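Local coordinates for CLIP-associating protein 2 (Mus musculus, PDB 3WOZ) that contributes to microtubule dynamics through TOG domains, arrays of HEAT repeats that in this family typically bind tubulin, at residues M129-T132 against V133-T136; E152-A155 against K156-D159; K184-D187 against V188-A191. All coordinates share one frame; numbering follows the deposited sequence.

Contact 1: residues M129-T132 against V133-T136; sequences MRFT and VDQT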
loop_
_atom_site.group_PDB
_atom_site.type_symbol
_atom_site.label_atom_id
_atom_site.label_comp_id
_atom_site.label_asym_id
_atom_site.label_seq_id
_atom_site.Cartn_x
_atom_site.Cartn_y
_atom_site.Cartn_z
HETATM N N MSE A 129 -7.700 -5.841 1.743
HETATM C CA MSE A 129 -9.087 -6.092 2.127
HETATM C C MSE A 129 -9.389 -5.526 3.517
HETATM O O MSE A 129 -10.383 -4.827 3.695
HETATM C CB MSE A 129 -9.438 -7.579 2.024
HETATM C CG MSE A 129 -9.450 -8.135 0.597
HETATM SE SE MSE A 129 -10.569 -7.183 -0.698
HETATM C CE MSE A 129 -9.236 -5.986 -1.478
ATOM N N ARG A 130 -8.513 -5.805 4.480
ATOM C CA ARG A 130 -8.632 -5.251 5.833
ATOM C C ARG A 130 -8.551 -3.721 5.856
ATOM O O ARG A 130 -9.299 -3.072 6.588
ATOM C CB ARG A 130 -7.579 -5.855 6.771
ATOM C CG ARG A 130 -7.889 -7.282 7.230
ATOM C CD ARG A 130 -6.816 -7.836 8.174
ATOM N NE ARG A 130 -5.536 -8.052 7.497
ATOM C CZ ARG A 130 -5.213 -9.150 6.815
ATOM N NH1 ARG A 130 -6.074 -10.157 6.708
ATOM N NH2 ARG A 130 -4.024 -9.240 6.232
ATOM N N PHE A 131 -7.654 -3.150 5.051
ATOM C CA PHE A 131 -7.482 -1.697 4.996
ATOM C C PHE A 131 -8.720 -0.987 4.441
ATOM O O PHE A 131 -9.090 0.084 4.918
ATOM C CB PHE A 131 -6.235 -1.325 4.186
ATOM C CG PHE A 131 -5.790 0.106 4.358
ATOM C CD1 PHE A 131 -5.651 0.664 5.627
ATOM C CD2 PHE A 131 -5.472 0.884 3.249
ATOM C CE1 PHE A 131 -5.226 1.980 5.788
ATOM C CE2 PHE A 131 -5.041 2.201 3.400
ATOM C CZ PHE A 131 -4.922 2.750 4.672
ATOM N N THR A 132 -9.352 -1.598 3.442
ATOM C CA THR A 132 -10.575 -1.071 2.839
ATOM C C THR A 132 -11.700 -0.929 3.872
ATOM O O THR A 132 -12.427 0.066 3.872
ATOM C CB THR A 132 -11.032 -1.953 1.655
ATOM O OG1 THR A 132 -10.009 -1.968 0.651
ATOM C CG2 THR A 132 -12.331 -1.435 1.037
ATOM N N VAL A 133 -11.821 -1.916 4.759
ATOM C CA VAL A 133 -12.862 -1.908 5.789
ATOM C C VAL A 133 -12.418 -1.224 7.088
ATOM O O VAL A 133 -13.260 -0.891 7.927
ATOM C CB VAL A 133 -13.396 -3.341 6.102
ATOM C CG1 VAL A 133 -13.639 -4.114 4.820
ATOM C CG2 VAL A 133 -12.442 -4.107 7.016
ATOM N N ASP A 134 -11.107 -1.010 7.237
ATOM C CA ASP A 134 -10.519 -0.535 8.495
ATOM C C ASP A 134 -11.377 0.533 9.170
ATOM O O ASP A 134 -11.628 1.603 8.603
ATOM C CB ASP A 134 -9.084 -0.037 8.282
ATOM C CG ASP A 134 -8.225 -0.157 9.535
ATOM O OD1 ASP A 134 -8.640 0.344 10.608
ATOM O OD2 ASP A 134 -7.123 -0.745 9.444
ATOM N N GLN A 135 -11.827 0.209 10.382
ATOM C CA GLN A 135 -12.818 1.001 11.113
ATOM C C GLN A 135 -12.184 2.058 12.022
ATOM O O GLN A 135 -12.872 2.967 12.497
ATOM C CB GLN A 135 -13.714 0.066 11.937
ATOM C CG GLN A 135 -15.100 0.624 12.266
ATOM C CD GLN A 135 -16.108 0.392 11.156
ATOM O OE1 GLN A 135 -16.299 -0.737 10.697
ATOM N NE2 GLN A 135 -16.770 1.463 10.726
ATOM N N THR A 136 -10.877 1.944 12.254
ATOM C CA THR A 136 -10.157 2.862 13.149
ATOM C C THR A 136 -9.682 4.138 12.440
ATOM O O THR A 136 -8.687 4.753 12.844
ATOM C CB THR A 136 -8.953 2.164 13.832
ATOM O OG1 THR A 136 -8.066 1.642 12.833
ATOM C CG2 THR A 136 -9.425 1.033 14.742
#
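Val133 lies back over the carbonyls of the last turn of its helix, with one methyl for each of two oxygens. CG1 rests 3.5 Å from Met129 O. CG2 comes 3.3 Å from Arg130 O. With chi1 at -44°, CG2 stands between the backbone N and the carbonyl carbon, which turns it to the Arg130 side. The same two oxygens receive weak hydrogen bonds from Val133 N. This N is thus shared between the carbonyls three and four residues back, as is common at a helix end.

Asp134 is the first residue to leave helical geometry. Its N gives a weak bond to Phe131 O (3.3 Å), and its CB packs 3.4 Å from that same oxygen. Its two carboxylate oxygens do different work. OD2 faces the edge of the Phe131 ring, near the ring plane, with CD1 4.3 Å away. OD1 turns to the loop and is gripped twice. Thr136 N meets it at 3.2 Å, nearly in line with the C-O bond, which makes an Asx turn. Thr136 OG1 donates to it at 2.6 Å from the syn side. Both bonds tie Asp134 to Thr136 across the first bend after the helix.

The end of helix 121-133 packs on three neighbours. Met129, a selenomethionine, and Val133 meet helix 167-179. Phe131 and Thr132 lean on Ile147 of helix 141-155, and the Phe131 ring also reaches helix 85-96.

Contact 2: residues E152-A155 against K156-D159; sequences ETLA and KQMD
Leu154 and Met158 form the apolar, buried side of this helix end, while Glu152 and Lys156 form a polar side that partly faces solvent. On the buried side Leu154 CG lies 4.0 Å from the selenium of Met158, a selenomethionine. The two chains pass each other at a slant. The CG of Met158 also sits close over the Leu154 carbonyl, 3.3 Å from Leu154 O. Gln157 comes to the same oxygen from the other face of the carbonyl. Gln157 N bonds to Leu154 O, three residues back, at 3.1 Å. The donor stands well above the carbonyl plane, 63° out of it. Gln157 CG also packs against Leu154 O, and Gln157 NE2 is 3.8 Å from Leu154 CD1. That amide nitrogen is held by Asn121 OD1 and Arg116 O.

The polar side is looser. Lys156 is exposed and folds back along the helix by bends at chi2 (-61°) and chi4. Its CG lies 3.3 Å from Glu152 O. Its NZ reaches Glu152 OE2 at 2.8 Å, a salt bridge in which NZ meets OE2 from above the carboxylate plane, 36° out of it. The other oxygen, Glu152 OE1, makes a weak hydrogen bond with Ser194 OG. With an alanine in place of Glu152, the Lys156 ammonium would probably lose its charge mate, and its chain would be less tied to the helix. The backbone bonds here are weak: Lys156 N to Glu152 O and to Thr153 O.

Leu154 faces helix 121-133 and also touches helix 102-118 through Arg116. Met158 lies between Phe125 of helix 121-133 and Leu202 of helix 186-202. Glu152, Ala155 and Lys156 touch Ser198 of the latter.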
loop_
_atom_site.group_PDB
_atom_site.type_symbol
_atom_site.label_atom_id
_atom_site.label_comp_id
_atom_site.label_asym_id
_atom_site.label_seq_id
_atom_site.Cartn_x
_atom_site.Cartn_y
_atom_site.Cartn_z
ATOM N N GLU A 152 -6.673 -2.750 -8.164
ATOM C CA GLU A 152 -6.830 -3.013 -9.588
ATOM C C GLU A 152 -5.533 -3.512 -10.222
ATOM O O GLU A 152 -5.546 -4.495 -10.958
ATOM C CB GLU A 152 -7.335 -1.777 -10.335
ATOM C CG GLU A 152 -8.144 -2.143 -11.577
ATOM C CD GLU A 152 -7.842 -1.279 -12.784
ATOM O OE1 GLU A 152 -7.573 -0.068 -12.619
ATOM O OE2 GLU A 152 -7.895 -1.820 -13.912
ATOM N N THR A 153 -4.419 -2.841 -9.928
ATOM C CA THR A 153 -3.119 -3.226 -10.493
ATOM C C THR A 153 -2.651 -4.580 -9.946
ATOM O O THR A 153 -2.085 -5.390 -10.680
ATOM C CB THR A 153 -2.054 -2.138 -10.254
ATOM O OG1 THR A 153 -2.588 -0.861 -10.622
ATOM C CG2 THR A 153 -0.800 -2.407 -11.073
ATOM N N LEU A 154 -2.906 -4.827 -8.661
ATOM C CA LEU A 154 -2.551 -6.102 -8.034
ATOM C C LEU A 154 -3.356 -7.249 -8.640
ATOM O O LEU A 154 -2.843 -8.357 -8.801
ATOM C CB LEU A 154 -2.760 -6.049 -6.512
ATOM C CG LEU A 154 -2.247 -7.248 -5.701
ATOM C CD1 LEU A 154 -0.721 -7.301 -5.692
ATOM C CD2 LEU A 154 -2.787 -7.220 -4.280
ATOM N N ALA A 155 -4.610 -6.964 -8.982
ATOM C CA ALA A 155 -5.503 -7.950 -9.585
ATOM C C ALA A 155 -5.017 -8.421 -10.955
ATOM O O ALA A 155 -5.277 -9.560 -11.347
ATOM C CB ALA A 155 -6.917 -7.393 -9.683
ATOM N N LYS A 156 -4.307 -7.545 -11.668
ATOM C CA LYS A 156 -3.750 -7.864 -12.984
ATOM C C LYS A 156 -2.548 -8.808 -12.912
ATOM O O LYS A 156 -2.151 -9.389 -13.922
ATOM C CB LYS A 156 -3.354 -6.585 -13.743
ATOM C CG LYS A 156 -4.444 -5.512 -13.850
ATOM C CD LYS A 156 -5.682 -6.010 -14.591
ATOM C CE LYS A 156 -6.825 -5.006 -14.510
ATOM N NZ LYS A 156 -6.574 -3.795 -15.344
ATOM N N GLN A 157 -1.965 -8.952 -11.725
ATOM C CA GLN A 157 -0.797 -9.816 -11.551
ATOM C C GLN A 157 -1.048 -11.018 -10.625
ATOM O O GLN A 157 -0.177 -11.869 -10.452
ATOM C CB GLN A 157 0.420 -8.996 -11.086
ATOM C CG GLN A 157 0.318 -8.393 -9.682
ATOM C CD GLN A 157 1.569 -7.624 -9.269
ATOM O OE1 GLN A 157 2.024 -6.728 -9.978
ATOM N NE2 GLN A 157 2.120 -7.964 -8.110
HETATM N N MSE A 158 -2.240 -11.080 -10.039
HETATM C CA MSE A 158 -2.591 -12.134 -9.087
HETATM C C MSE A 158 -2.911 -13.474 -9.737
HETATM O O MSE A 158 -3.227 -13.545 -10.924
HETATM C CB MSE A 158 -3.798 -11.705 -8.258
HETATM C CG MSE A 158 -3.463 -11.012 -6.963
HETATM SE SE MSE A 158 -5.020 -10.093 -6.263
HETATM C CE MSE A 158 -6.064 -11.596 -5.584
ATOM N N ASP A 159 -2.823 -14.533 -8.936
ATOM C CA ASP A 159 -3.405 -15.829 -9.279
ATOM C C ASP A 159 -4.878 -15.808 -8.890
ATOM O O ASP A 159 -5.240 -15.139 -7.924
ATOM C CB ASP A 159 -2.700 -16.954 -8.519
ATOM C CG ASP A 159 -1.424 -17.417 -9.194
ATOM O OD1 ASP A 159 -1.248 -17.164 -10.409
ATOM O OD2 ASP A 159 -0.600 -18.052 -8.502
#

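Contact 3: residues K184-D187 against V188-A191; sequences KSSD and VRKA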
loop_
_atom_site.group_PDB
_atom_site.type_symbol
_atom_site.label_atom_id
_atom_site.label_comp_id
_atom_site.label_asym_id
_atom_site.label_seq_id
_atom_site.Cartn_x
_atom_site.Cartn_y
_atom_site.Cartn_z
ATOM N N LYS A 184 -19.517 12.385 -5.010
ATOM C CA LYS A 184 -18.481 13.385 -4.744
ATOM C C LYS A 184 -17.251 13.243 -5.641
ATOM O O LYS A 184 -16.497 14.203 -5.821
ATOM C CB LYS A 184 -18.066 13.348 -3.270
ATOM C CG LYS A 184 -19.112 13.918 -2.315
ATOM C CD LYS A 184 -18.690 13.800 -0.849
ATOM C CE LYS A 184 -18.979 12.413 -0.274
ATOM N NZ LYS A 184 -20.440 12.096 -0.248
ATOM N N SER A 185 -17.051 12.055 -6.207
ATOM C CA SER A 185 -15.858 11.796 -7.008
ATOM C C SER A 185 -16.090 10.836 -8.171
ATOM O O SER A 185 -16.402 9.657 -7.975
ATOM C CB SER A 185 -14.712 11.298 -6.114
ATOM O OG SER A 185 -13.567 10.957 -6.877
ATOM N N SER A 186 -15.923 11.361 -9.381
ATOM C CA SER A 186 -15.881 10.553 -10.595
ATOM C C SER A 186 -14.681 9.603 -10.578
ATOM O O SER A 186 -14.718 8.531 -11.184
ATOM C CB SER A 186 -15.822 11.459 -11.827
ATOM O OG SER A 186 -15.555 10.716 -13.006
ATOM N N ASP A 187 -13.621 10.006 -9.878
ATOM C CA ASP A 187 -12.412 9.192 -9.752
ATOM C C ASP A 187 -12.637 7.931 -8.915
ATOM O O ASP A 187 -12.180 6.851 -9.285
ATOM C CB ASP A 187 -11.253 10.021 -9.198
ATOM C CG ASP A 187 -10.740 11.044 -10.196
ATOM O OD1 ASP A 187 -10.839 10.801 -11.417
ATOM O OD2 ASP A 187 -10.229 12.092 -9.755
ATOM N N VAL A 188 -13.345 8.072 -7.798
ATOM C CA VAL A 188 -13.770 6.911 -7.019
ATOM C C VAL A 188 -14.646 5.997 -7.886
ATOM O O VAL A 188 -14.391 4.792 -7.961
ATOM C CB VAL A 188 -14.497 7.320 -5.716
ATOM C CG1 VAL A 188 -14.926 6.094 -4.938
ATOM C CG2 VAL A 188 -13.587 8.169 -4.852
ATOM N N ARG A 189 -15.635 6.593 -8.559
ATOM C CA ARG A 189 -16.550 5.872 -9.443
ATOM C C ARG A 189 -15.805 4.950 -10.414
ATOM O O ARG A 189 -16.071 3.748 -10.472
ATOM C CB ARG A 189 -17.428 6.876 -10.209
ATOM C CG ARG A 189 -18.663 6.286 -10.867
ATOM C CD ARG A 189 -19.666 7.366 -11.265
ATOM N NE ARG A 189 -19.788 8.409 -10.247
ATOM C CZ ARG A 189 -19.504 9.692 -10.454
ATOM N NH1 ARG A 189 -19.102 10.096 -11.650
ATOM N NH2 ARG A 189 -19.639 10.573 -9.472
ATOM N N LYS A 190 -14.870 5.521 -11.172
ATOM C CA LYS A 190 -14.125 4.759 -12.173
ATOM C C LYS A 190 -13.169 3.745 -11.545
ATOM O O LYS A 190 -12.962 2.656 -12.097
ATOM C CB LYS A 190 -13.375 5.691 -13.137
ATOM C CG LYS A 190 -14.278 6.616 -13.966
ATOM C CD LYS A 190 -15.226 5.838 -14.888
ATOM C CE LYS A 190 -16.370 6.717 -15.379
ATOM N NZ LYS A 190 -17.412 5.930 -16.101
ATOM N N ALA A 191 -12.598 4.100 -10.394
ATOM C CA ALA A 191 -11.656 3.223 -9.697
ATOM C C ALA A 191 -12.357 2.003 -9.097
ATOM O O ALA A 191 -11.837 0.891 -9.173
ATOM C CB ALA A 191 -10.894 3.992 -8.627
#
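The N-H groups of Arg189, Lys190 and Ala191 reach back to the carbonyls of Ser185, Ser186 and Asp187, each four residues earlier, and so set the first turns of helix 186-202. The bond from Lys190 N to Ser186 O is 3.0 Å long and nearly straight at 164°. That from Arg189 N to Ser185 O is 3.2 Å. Ser185 serves this turn twice, because its side chain also accepts. OG lies anti to the backbone N (chi1 176°), and it takes Val188 N at 3.0 Å with a bond angle of 165°.

This is an N-cap. Ser185 stands just before the helix and gives a partner to an amide at its start, where the carbonyl four residues back is not in the helix. Val188 packs against its cap: the CG2 methyl lies 3.4 Å from Ser185 OG, alongside the serine CB.

On another side of the turn, Arg189 folds back over Ser186. Two conformers of Arg189 were modelled, so the placing of its tip is less certain. In one of them the bend at chi3 lays the guanidinium over the backbone. Ser186 CA then lies under one face, 3.4 Å from NH1. Ser185 O is on the same face, toward the rim, and NH2 donates to Glu182 O in the loop before the helix. Lys190 keeps closer to its own turn, with CG 3.4 Å from Ser186 O, before the chain runs out from the helix. Asp187 and Val188 touch Val145 of helix 141-155, and Ala191 CB rests 3.2 Å from Asp187 O on the side near Leu148.

The three contacts come in series along the chain. Contact 1 is the C-terminal end of helix 121-133, contact 2 the end of helix 141-155, and contact 3 the start of helix 186-202. Their centres lie 19 to 20 Å apart and none touches another. Contacts 2 and 3 approach to about 5 Å between nearest atoms, contacts 1 and 2 to about 7 Å. Helix 141-155 joins them: it carries contact 2 and packs against residues of both contact 1 and contact 3. All three belong to the TOG domain. Through this helix, helix ends are tied together in the HEAT-repeat array, a type of array that in this family probably presents a tubulin-binding surface.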